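Local structure of putative efflux transporter (Bacteroides eggerthii, 4L8J) at residues 19-25 with 240-246; 37-41 with 125-131; 176-180 with 204-208; 270-274 with 285-289. The protein probably serves as the periplasmic membrane-fusion (adaptor) subunit of a tripartite efflux pump of the HlyD type, linking an inner-membrane transporter to an outer-membrane channel. One frame throughout, in Å; residues are numbered along the deposited sequence.

Overall arrangement
The four contacts are strung along an elongated molecule, and interactions 1 and 2 illustrate how a chain that runs out and back is tied together where its two arms meet. Interaction 1 closes the six-stranded barrel by joining residues 19-25 to 240-246, and the chain between them contains interactions 2 and 3. Interaction 3 lies at the same barrel, its centre about 14 Å away, and the two touch through a probable hydrogen bond from Ser245 OG to Leu178 O at 2.8 Å. Interaction 2, where the long helical hairpin meets the barrel-sandwich, and interaction 4, a local hairpin at the interface with the second subunit, lie on opposite sides of the chain's centre, their centres about 74 Å apart.

Interaction 1: 19-25 with 240-246; sequences SVILKDF and NIRLASD
Arg242 and Asp24 form a side-on salt bridge across neighbouring antiparallel strands, NE reaching OD1 at 2.7 Å and NH2 reaching OD2 at 2.9 Å. The second bond uses the syn lone pair of OD2 and lies in the guanidinium plane, whereas NE comes to OD1 from above the carboxylate. Asn240 ND2 approaches Asp24 OD1 from the opposite face at 3.0 Å, so this one oxygen is gripped from both sides. The arginine chain bends at chi2 and chi3 (71° and 51°), folding its guanidinium back beside the aspartate, with Leu22 CB over one face. A methionine here, with no guanidinium, would probably leave the Asp24 carboxylate without its ionic mate and freer to turn. At the far end, Ser19 OG donates to Asp246 OD1 at 2.7 Å, and a water gives one hydrogen to Ser19 OG and another to Asp246 OD2.

The backbones run in regular antiparallel register, with paired bonds at Ile21 and Ser245, Lys23 and Leu243, and Phe25 and Ile241. This seam closes the six-stranded barrel, bringing strand 20-29 against strand 238-246, as in the beta-barrel domain of membrane-fusion proteins.

Apolar contacts alternate between the two faces. On the face of Leu22 and Ala244, Leu22 CD2 lies 3.6 Å from Ala244 CB. On the face of Phe25 and Leu243, the phenyl ring meets Leu243 edge-on, Phe25 CE2 standing 3.9 Å from Leu243 CB, while Leu178 of helix 176-180 packs on Ile21, Lys23 and Leu243.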
# COMPACT_ATOMS: atom_id res chain seq x y z
N SER A 19 -9.21 6.54 7.89
CA SER A 19 -8.18 7.11 8.76
C SER A 19 -8.64 7.48 10.18
O SER A 19 -7.85 8.09 10.92
CB SER A 19 -7.58 8.35 8.10
OG SER A 19 -8.56 9.35 7.97
N VAL A 20 -9.89 7.20 10.54
CA VAL A 20 -10.40 7.50 11.88
C VAL A 20 -10.11 6.29 12.76
O VAL A 20 -10.58 5.19 12.49
CB VAL A 20 -11.92 7.90 11.87
CG1 VAL A 20 -12.48 8.02 13.30
CG2 VAL A 20 -12.13 9.21 11.12
N ILE A 21 -9.28 6.48 13.79
CA ILE A 21 -8.94 5.43 14.74
C ILE A 21 -9.87 5.53 15.94
O ILE A 21 -10.07 6.60 16.49
CB ILE A 21 -7.45 5.50 15.18
CG1 ILE A 21 -6.47 5.58 13.98
CG2 ILE A 21 -7.09 4.36 16.20
CD1 ILE A 21 -6.50 4.39 12.99
N LEU A 22 -10.46 4.40 16.33
CA LEU A 22 -11.37 4.32 17.48
C LEU A 22 -10.77 3.44 18.55
O LEU A 22 -10.23 2.38 18.23
CB LEU A 22 -12.73 3.75 17.05
CG LEU A 22 -13.45 4.42 15.87
CD1 LEU A 22 -14.68 3.59 15.48
CD2 LEU A 22 -13.91 5.82 16.22
N LYS A 23 -10.81 3.89 19.82
CA LYS A 23 -10.34 3.12 20.97
C LYS A 23 -11.31 3.26 22.08
O LYS A 23 -11.82 4.36 22.32
CB LYS A 23 -8.93 3.55 21.45
CG LYS A 23 -7.81 3.39 20.42
CD LYS A 23 -7.41 1.91 20.20
CE LYS A 23 -6.40 1.82 19.08
NZ LYS A 23 -6.09 0.41 18.74
N ASP A 24 -11.53 2.17 22.82
CA ASP A 24 -12.40 2.14 23.97
C ASP A 24 -11.57 1.94 25.22
O ASP A 24 -10.66 1.11 25.25
CB ASP A 24 -13.47 1.05 23.84
CG ASP A 24 -14.49 1.34 22.75
OD1 ASP A 24 -15.12 2.41 22.80
OD2 ASP A 24 -14.66 0.49 21.88
N PHE A 25 -11.87 2.74 26.24
CA PHE A 25 -11.21 2.68 27.55
C PHE A 25 -12.24 2.62 28.62
O PHE A 25 -13.32 3.19 28.46
CB PHE A 25 -10.30 3.91 27.78
CG PHE A 25 -9.31 4.14 26.66
CD1 PHE A 25 -8.17 3.34 26.54
CD2 PHE A 25 -9.52 5.14 25.73
CE1 PHE A 25 -7.29 3.52 25.48
CE2 PHE A 25 -8.61 5.35 24.69
CZ PHE A 25 -7.49 4.55 24.58
N ASN A 240 -17.56 3.50 29.80
CA ASN A 240 -16.72 3.30 28.65
C ASN A 240 -16.43 4.65 28.05
O ASN A 240 -17.32 5.49 27.99
CB ASN A 240 -17.36 2.36 27.61
CG ASN A 240 -16.47 2.12 26.40
OD1 ASN A 240 -15.51 1.37 26.48
ND2 ASN A 240 -16.67 2.87 25.31
N ILE A 241 -15.18 4.88 27.66
CA ILE A 241 -14.76 6.11 26.97
C ILE A 241 -14.35 5.72 25.58
O ILE A 241 -13.39 4.96 25.40
CB ILE A 241 -13.66 6.94 27.67
CG1 ILE A 241 -14.06 7.24 29.14
CG2 ILE A 241 -13.40 8.26 26.90
CD1 ILE A 241 -13.49 6.32 30.11
N ARG A 242 -15.05 6.25 24.59
CA ARG A 242 -14.69 6.01 23.19
C ARG A 242 -13.90 7.22 22.71
O ARG A 242 -14.41 8.34 22.74
CB ARG A 242 -15.98 5.77 22.35
CG ARG A 242 -15.88 5.96 20.82
CD ARG A 242 -15.08 4.93 20.05
NE ARG A 242 -15.45 3.53 20.32
CZ ARG A 242 -16.30 2.81 19.60
NH1 ARG A 242 -16.97 3.35 18.59
NH2 ARG A 242 -16.50 1.53 19.89
N LEU A 243 -12.62 7.01 22.36
CA LEU A 243 -11.74 8.04 21.80
C LEU A 243 -11.76 7.88 20.28
O LEU A 243 -11.51 6.77 19.82
CB LEU A 243 -10.30 7.89 22.34
CG LEU A 243 -9.18 8.73 21.65
CD1 LEU A 243 -9.29 10.19 22.00
CD2 LEU A 243 -7.79 8.23 22.05
N ALA A 244 -12.07 8.95 19.51
CA ALA A 244 -12.06 8.95 18.02
C ALA A 244 -11.09 10.00 17.52
O ALA A 244 -11.20 11.19 17.87
CB ALA A 244 -13.45 9.21 17.44
N SER A 245 -10.08 9.53 16.77
CA SER A 245 -9.04 10.40 16.28
C SER A 245 -8.84 10.22 14.77
O SER A 245 -8.48 9.12 14.33
CB SER A 245 -7.71 10.09 16.99
OG SER A 245 -7.80 10.14 18.40
N ASP A 246 -8.99 11.31 14.00
CA ASP A 246 -8.68 11.24 12.58
C ASP A 246 -7.17 11.50 12.45
O ASP A 246 -6.73 12.61 12.68
CB ASP A 246 -9.52 12.21 11.73
CG ASP A 246 -9.38 11.99 10.22
OD1 ASP A 246 -8.40 11.34 9.80
OD2 ASP A 246 -10.24 12.49 9.47
O HOH W 1 -9.63 11.83 6.71

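Interaction 2: 37-41 with 125-131; sequences LAFRV and NMRDTKL
Phe39 and Leu131 make the central touch of a mainly apolar contact, placed where the helical hairpin returns to the barrel-sandwich: helix 102-127 ends here, a type I turn from Arg127 to Lys130 follows, and strand 130-132 begins. Leu131 CB sits over one face of the Phe39 ring in a CH-pi contact, 3.9 Å from the centroid and displaced toward the rim. The carbonyl oxygens of Asp128 and Thr129 meet the ring at its edge, Thr129 O lying 3.3 Å from Phe39 CE1. A chi1 of 175° turns Leu131 toward the weakly bonded strand at 37-38, where Leu131 CD1 lies 3.3 Å from Ala38 O and CD2 meets Leu37 CB. Val41 divides its two branches between the helix end and the turn: CG1 rests 3.4 Å from Asn125 OD1, and CG2 is turned to Asp128 O. Ile65 of strand 61-65 lies against both Phe39 and Val41.

Direct hydrogen bonds across the contact are absent. A water spans it instead, accepting from Arg40 N at 2.9 Å and donating to Asp128 O at 2.6 Å. The methylenes of Arg40 run alongside the Asp128 carboxylate, Arg40 CB approaching Asp128 OD2 to 3.4 Å, but the guanidinium is turned almost perpendicular to that group. Arg127 holds Asp128 OD1 with both NE and NH2, the two coming from the same face of the carboxylate.

Asp128 OD1 is thus bonded to Arg127 and lies near Arg40 NH1 only as a charge, well out of that guanidinium plane; its negative charge probably offsets the nearness of Arg40 NH1 and Arg127 NH2.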
# COMPACT_ATOMS: atom_id res chain seq x y z
N LEU A 37 -20.59 22.93 55.35
CA LEU A 37 -21.14 24.28 55.42
C LEU A 37 -21.41 24.63 56.85
O LEU A 37 -21.93 23.81 57.59
CB LEU A 37 -22.42 24.44 54.59
CG LEU A 37 -22.27 24.54 53.08
CD1 LEU A 37 -23.59 24.95 52.46
CD2 LEU A 37 -21.18 25.54 52.69
N ALA A 38 -21.04 25.83 57.24
CA ALA A 38 -21.26 26.25 58.62
C ALA A 38 -21.54 27.73 58.70
O ALA A 38 -21.12 28.49 57.81
CB ALA A 38 -20.03 25.92 59.45
N PHE A 39 -22.27 28.13 59.75
CA PHE A 39 -22.56 29.55 60.01
C PHE A 39 -21.26 30.24 60.49
O PHE A 39 -20.38 29.57 61.05
CB PHE A 39 -23.67 29.70 61.08
CG PHE A 39 -25.08 29.43 60.61
CD1 PHE A 39 -25.86 30.45 60.09
CD2 PHE A 39 -25.64 28.17 60.74
CE1 PHE A 39 -27.18 30.21 59.69
CE2 PHE A 39 -26.96 27.93 60.34
CZ PHE A 39 -27.72 28.95 59.80
N ARG A 40 -21.14 31.55 60.25
CA ARG A 40 -19.96 32.29 60.71
C ARG A 40 -20.29 32.95 62.07
O ARG A 40 -19.45 33.62 62.67
CB ARG A 40 -19.50 33.32 59.66
CG ARG A 40 -18.98 32.68 58.37
CD ARG A 40 -18.68 33.71 57.30
NE ARG A 40 -18.46 33.09 56.00
CZ ARG A 40 -18.54 33.72 54.83
NH1 ARG A 40 -18.85 35.01 54.78
NH2 ARG A 40 -18.33 33.07 53.69
N VAL A 41 -21.55 32.76 62.54
CA VAL A 41 -22.10 33.28 63.80
C VAL A 41 -22.71 32.13 64.57
O VAL A 41 -22.96 31.08 63.99
CB VAL A 41 -23.12 34.44 63.61
CG1 VAL A 41 -22.43 35.73 63.19
CG2 VAL A 41 -24.24 34.09 62.63
N ASN A 125 -22.55 40.07 60.73
CA ASN A 125 -23.26 39.11 61.59
C ASN A 125 -24.72 38.99 61.17
O ASN A 125 -25.25 37.88 61.15
CB ASN A 125 -23.14 39.53 63.06
CG ASN A 125 -21.77 39.31 63.66
OD1 ASN A 125 -20.87 38.72 63.05
ND2 ASN A 125 -21.57 39.78 64.87
N MSE A 126 -25.34 40.12 60.77
CA MSE A 126 -26.72 40.19 60.29
C MSE A 126 -26.87 39.41 58.97
O MSE A 126 -27.81 38.63 58.82
CB MSE A 126 -27.11 41.67 60.11
CG MSE A 126 -28.59 41.89 59.96
SE MSE A 126 -29.64 41.47 61.57
CE MSE A 126 -30.87 43.08 61.42
N ARG A 127 -25.94 39.60 58.03
CA ARG A 127 -25.91 38.88 56.76
C ARG A 127 -25.67 37.39 57.02
O ARG A 127 -26.29 36.54 56.38
CB ARG A 127 -24.80 39.48 55.87
CG ARG A 127 -24.53 38.75 54.55
CD ARG A 127 -23.11 39.02 54.09
NE ARG A 127 -22.12 38.27 54.87
CZ ARG A 127 -20.94 38.76 55.25
NH1 ARG A 127 -20.60 40.01 54.94
NH2 ARG A 127 -20.09 38.01 55.94
N ASP A 128 -24.79 37.08 58.00
CA ASP A 128 -24.41 35.70 58.31
C ASP A 128 -25.48 34.89 59.07
O ASP A 128 -25.28 33.69 59.25
CB ASP A 128 -23.05 35.65 59.04
CG ASP A 128 -21.88 36.04 58.13
OD1 ASP A 128 -22.09 36.13 56.89
OD2 ASP A 128 -20.78 36.32 58.66
N THR A 129 -26.63 35.51 59.42
CA THR A 129 -27.77 34.77 60.03
C THR A 129 -28.41 33.84 58.99
O THR A 129 -29.11 32.90 59.36
CB THR A 129 -28.81 35.72 60.64
OG1 THR A 129 -29.34 36.58 59.63
CG2 THR A 129 -28.29 36.50 61.83
N LYS A 130 -28.14 34.07 57.69
CA LYS A 130 -28.63 33.21 56.60
C LYS A 130 -27.47 32.50 55.99
O LYS A 130 -26.56 33.15 55.46
CB LYS A 130 -29.39 34.03 55.52
CG LYS A 130 -30.54 34.88 56.08
CD LYS A 130 -31.87 34.49 55.50
CE LYS A 130 -33.03 35.20 56.17
NZ LYS A 130 -33.26 36.55 55.60
N LEU A 131 -27.44 31.16 56.09
CA LEU A 131 -26.36 30.37 55.49
C LEU A 131 -26.77 30.00 54.06
O LEU A 131 -27.83 29.43 53.87
CB LEU A 131 -26.07 29.14 56.37
CG LEU A 131 -25.05 28.11 55.87
CD1 LEU A 131 -23.66 28.72 55.72
CD2 LEU A 131 -25.04 26.90 56.82
O HOH W 2 -23.14 32.44 58.37

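Interaction 3: 176-180 with 204-208; sequences LYLLR and EYLDI
Arg180 NH2 donates to Asp207 OD2 at 3.2 Å, a salt bridge of modest geometry: the N-H...O angle is 136° and the oxygen stands 31° out of the guanidinium plane, although the bond uses the syn lone pair. A water adds a second link between the two side chains. It accepts from Arg180 NE at 3.0 Å, in the guanidinium plane, and donates to Asp207 OD2 at 2.7 Å, so OD2 receives two hydrogens, one directly and one relayed. The same water also lies by Tyr205 OH, but so close that this contact is doubtful. Changing Asp207 to an alanine would probably leave the Arg180 guanidinium without its acidic mate and the water short of an acceptor.

Carbon atoms frame this polar cluster. Leu176 CD2 lies over the centre of the Arg180 guanidinium, 3.5 Å above its plane, while Leu176 CD1 approaches Tyr205 CE1 at 3.9 Å. A chi1 of 63° sets Tyr205 CG between its own backbone N and carbonyl carbon, and from there the ring reaches across to the helix, with Leu179 CD1 over one face and Arg180 CG 3.6 Å from Tyr205 OH. Ile215 of strand 215-221 touches Leu176, Leu179 and Tyr205 together.

The arrangement is that of a short helix, residues 176-180, set against the end of a barrel strand, 198-205, in the six-stranded antiparallel barrel of a membrane-fusion protein.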
# COMPACT_ATOMS: atom_id res chain seq x y z
N LEU A 176 -0.38 7.70 22.90
CA LEU A 176 -0.19 9.13 23.05
C LEU A 176 -0.52 9.89 21.75
O LEU A 176 -1.12 10.97 21.83
CB LEU A 176 1.25 9.44 23.49
CG LEU A 176 1.58 10.94 23.73
CD1 LEU A 176 0.64 11.57 24.78
CD2 LEU A 176 3.04 11.11 24.10
N TYR A 177 -0.15 9.34 20.57
CA TYR A 177 -0.42 9.98 19.26
C TYR A 177 -1.93 10.16 19.03
O TYR A 177 -2.34 11.14 18.41
CB TYR A 177 0.23 9.19 18.11
CG TYR A 177 -0.43 7.87 17.77
CD1 TYR A 177 -0.19 6.73 18.54
CD2 TYR A 177 -1.22 7.74 16.63
CE1 TYR A 177 -0.79 5.51 18.22
CE2 TYR A 177 -1.80 6.51 16.30
CZ TYR A 177 -1.59 5.40 17.10
OH TYR A 177 -2.16 4.19 16.79
N LEU A 178 -2.76 9.25 19.58
CA LEU A 178 -4.20 9.36 19.44
C LEU A 178 -4.72 10.50 20.30
O LEU A 178 -5.62 11.19 19.85
CB LEU A 178 -4.95 8.04 19.72
CG LEU A 178 -4.56 6.87 18.77
CD1 LEU A 178 -5.10 5.54 19.28
CD2 LEU A 178 -4.99 7.14 17.34
N LEU A 179 -4.15 10.71 21.51
CA LEU A 179 -4.55 11.82 22.37
C LEU A 179 -4.10 13.17 21.81
O LEU A 179 -4.77 14.17 22.02
CB LEU A 179 -3.99 11.67 23.79
CG LEU A 179 -4.65 10.61 24.67
CD1 LEU A 179 -3.78 10.31 25.89
CD2 LEU A 179 -6.04 11.05 25.14
N ARG A 180 -2.95 13.20 21.11
CA ARG A 180 -2.41 14.41 20.51
C ARG A 180 -3.10 14.77 19.17
O ARG A 180 -3.00 15.92 18.75
CB ARG A 180 -0.90 14.25 20.27
CG ARG A 180 -0.06 14.36 21.54
CD ARG A 180 1.37 13.96 21.26
NE ARG A 180 2.26 14.38 22.34
CZ ARG A 180 3.57 14.11 22.40
NH1 ARG A 180 4.15 13.38 21.44
NH2 ARG A 180 4.30 14.55 23.41
N GLU A 204 -7.65 17.52 31.03
CA GLU A 204 -6.19 17.45 31.10
C GLU A 204 -5.70 16.00 31.05
O GLU A 204 -6.48 15.09 31.28
CB GLU A 204 -5.67 18.10 32.39
CG GLU A 204 -6.15 17.35 33.63
CD GLU A 204 -5.99 18.06 34.95
OE1 GLU A 204 -6.21 19.29 35.00
OE2 GLU A 204 -5.69 17.37 35.95
N TYR A 205 -4.42 15.81 30.76
CA TYR A 205 -3.80 14.49 30.85
C TYR A 205 -2.35 14.68 31.25
O TYR A 205 -1.75 15.68 30.86
CB TYR A 205 -3.96 13.61 29.59
CG TYR A 205 -3.34 14.09 28.30
CD1 TYR A 205 -2.00 13.83 28.00
CD2 TYR A 205 -4.13 14.67 27.30
CE1 TYR A 205 -1.44 14.22 26.78
CE2 TYR A 205 -3.59 15.02 26.06
CZ TYR A 205 -2.24 14.81 25.81
OH TYR A 205 -1.72 15.18 24.60
N LEU A 206 -1.82 13.75 32.07
CA LEU A 206 -0.44 13.82 32.51
C LEU A 206 0.45 13.16 31.45
O LEU A 206 0.36 11.95 31.23
CB LEU A 206 -0.26 13.15 33.89
CG LEU A 206 1.13 13.28 34.54
CD1 LEU A 206 1.50 14.76 34.85
CD2 LEU A 206 1.22 12.43 35.80
N ASP A 207 1.29 13.97 30.77
CA ASP A 207 2.16 13.46 29.72
C ASP A 207 3.65 13.44 30.11
O ASP A 207 4.37 14.42 29.92
CB ASP A 207 1.94 14.25 28.40
CG ASP A 207 2.81 13.94 27.18
OD1 ASP A 207 3.65 13.00 27.26
OD2 ASP A 207 2.66 14.64 26.15
N ILE A 208 4.08 12.29 30.61
CA ILE A 208 5.47 11.87 30.90
C ILE A 208 5.57 10.44 30.34
O ILE A 208 5.66 9.47 31.11
CB ILE A 208 5.95 11.95 32.39
CG1 ILE A 208 5.29 13.09 33.21
CG2 ILE A 208 7.48 12.01 32.45
CD1 ILE A 208 5.09 12.77 34.73
O HOH W 3 0.68 15.53 24.58

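Interaction 4: 270-274 with 285-289; sequences KNTYV and REVTV
Val287 O is gripped by Thr272 OG1 at 2.7 Å and by a water at 2.8 Å, the hydroxyl arriving from 50° above the carbonyl plane. That water also accepts from Thr272 N and donates to Glu286 OE2 at 2.6 Å, thus joining the two strands where they splay apart. With chi1 at 55°, the threonine hydroxyl lies between its backbone N and carbonyl carbon, a position from which it can reach Val287 O; a second water donates to it and accepts from Val289 N.

Between the backbones of this same pair, Val287 N gives a single bond to Thr272 O. The pairing is regular at Val274 and Arg285, which exchange two bonds. On the face of Tyr273 and Glu286, the extended glutamate passes obliquely by the ring, Glu286 CB 3.7 Å from Tyr273 CE1, and its OE2 comes near the Asn271 amide without bonding to it. The amide instead gives a hydrogen from Asn271 ND2 to Tyr273 OH at 3.0 Å, in its own plane. On the other face Val274 CG2 meets Val287 CG1 at 3.9 Å.

Within the hairpin of strands 271-278 and 281-289, segments 271-274 and 285-289 run at 120° to each other. Strand 264-266 packs on Tyr273 through Phe264, and the sheet runs on into the second subunit, where Thr288 and Val289 pair with an antiparallel strand and Arg285 forms a salt bridge with Glu308 of that subunit.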
# COMPACT_ATOMS: atom_id res chain seq x y z
N LYS A 270 -21.52 -4.79 -14.52
CA LYS A 270 -20.19 -4.83 -13.91
C LYS A 270 -20.15 -4.05 -12.53
O LYS A 270 -19.07 -3.91 -11.93
CB LYS A 270 -19.12 -4.29 -14.89
CG LYS A 270 -19.16 -2.79 -15.14
CD LYS A 270 -17.86 -2.29 -15.78
CE LYS A 270 -17.65 -0.81 -15.54
NZ LYS A 270 -16.34 -0.35 -16.08
N ASN A 271 -21.32 -3.61 -12.02
CA ASN A 271 -21.43 -2.86 -10.76
C ASN A 271 -21.19 -3.69 -9.50
O ASN A 271 -21.39 -4.90 -9.49
CB ASN A 271 -22.78 -2.19 -10.62
CG ASN A 271 -23.17 -1.34 -11.78
OD1 ASN A 271 -22.32 -0.81 -12.49
ND2 ASN A 271 -24.47 -1.17 -11.98
N THR A 272 -20.81 -3.00 -8.42
CA THR A 272 -20.60 -3.63 -7.11
C THR A 272 -21.61 -3.09 -6.13
O THR A 272 -21.94 -1.91 -6.16
CB THR A 272 -19.16 -3.45 -6.63
OG1 THR A 272 -18.83 -2.05 -6.63
CG2 THR A 272 -18.17 -4.27 -7.46
N TYR A 273 -22.10 -3.97 -5.26
CA TYR A 273 -23.13 -3.66 -4.27
C TYR A 273 -22.80 -4.19 -2.91
O TYR A 273 -21.96 -5.08 -2.76
CB TYR A 273 -24.49 -4.29 -4.71
CG TYR A 273 -24.93 -3.90 -6.11
CD1 TYR A 273 -25.69 -2.75 -6.33
CD2 TYR A 273 -24.56 -4.65 -7.22
CE1 TYR A 273 -26.06 -2.36 -7.61
CE2 TYR A 273 -24.92 -4.27 -8.51
CZ TYR A 273 -25.69 -3.14 -8.70
OH TYR A 273 -26.06 -2.78 -9.98
N VAL A 274 -23.54 -3.68 -1.91
CA VAL A 274 -23.62 -4.15 -0.53
C VAL A 274 -25.10 -4.21 -0.13
O VAL A 274 -25.94 -3.56 -0.76
CB VAL A 274 -22.82 -3.29 0.51
CG1 VAL A 274 -21.32 -3.32 0.25
CG2 VAL A 274 -23.38 -1.87 0.61
N ARG A 285 -27.39 -1.49 -2.13
CA ARG A 285 -26.71 -0.22 -2.29
C ARG A 285 -25.51 -0.38 -3.21
O ARG A 285 -24.60 -1.17 -2.93
CB ARG A 285 -26.31 0.32 -0.91
CG ARG A 285 -25.46 1.58 -0.92
CD ARG A 285 -26.27 2.87 -1.07
NE ARG A 285 -27.12 3.11 0.09
CZ ARG A 285 -26.71 3.56 1.27
NH1 ARG A 285 -25.42 3.85 1.47
NH2 ARG A 285 -27.57 3.74 2.27
N GLU A 286 -25.49 0.39 -4.32
CA GLU A 286 -24.36 0.36 -5.23
C GLU A 286 -23.20 1.15 -4.63
O GLU A 286 -23.40 2.24 -4.06
CB GLU A 286 -24.72 0.90 -6.62
CG GLU A 286 -23.56 0.71 -7.58
CD GLU A 286 -23.71 1.25 -8.98
OE1 GLU A 286 -24.76 1.86 -9.29
OE2 GLU A 286 -22.75 1.07 -9.77
N VAL A 287 -22.01 0.57 -4.70
CA VAL A 287 -20.78 1.14 -4.16
C VAL A 287 -19.71 1.15 -5.28
O VAL A 287 -19.81 0.40 -6.25
CB VAL A 287 -20.28 0.37 -2.90
CG1 VAL A 287 -21.31 0.42 -1.76
CG2 VAL A 287 -19.89 -1.09 -3.22
N THR A 288 -18.69 2.02 -5.12
CA THR A 288 -17.53 2.10 -5.98
C THR A 288 -16.36 1.66 -5.13
O THR A 288 -16.07 2.28 -4.11
CB THR A 288 -17.33 3.49 -6.63
OG1 THR A 288 -18.51 3.85 -7.32
CG2 THR A 288 -16.14 3.52 -7.62
N VAL A 289 -15.71 0.58 -5.54
CA VAL A 289 -14.53 0.06 -4.89
C VAL A 289 -13.36 0.94 -5.35
O VAL A 289 -13.22 1.20 -6.55
CB VAL A 289 -14.30 -1.46 -5.16
CG1 VAL A 289 -13.00 -1.95 -4.52
CG2 VAL A 289 -15.48 -2.28 -4.66
O HOH W 4 -16.60 -0.81 -7.93
O HOH W 5 -20.58 -0.12 -8.86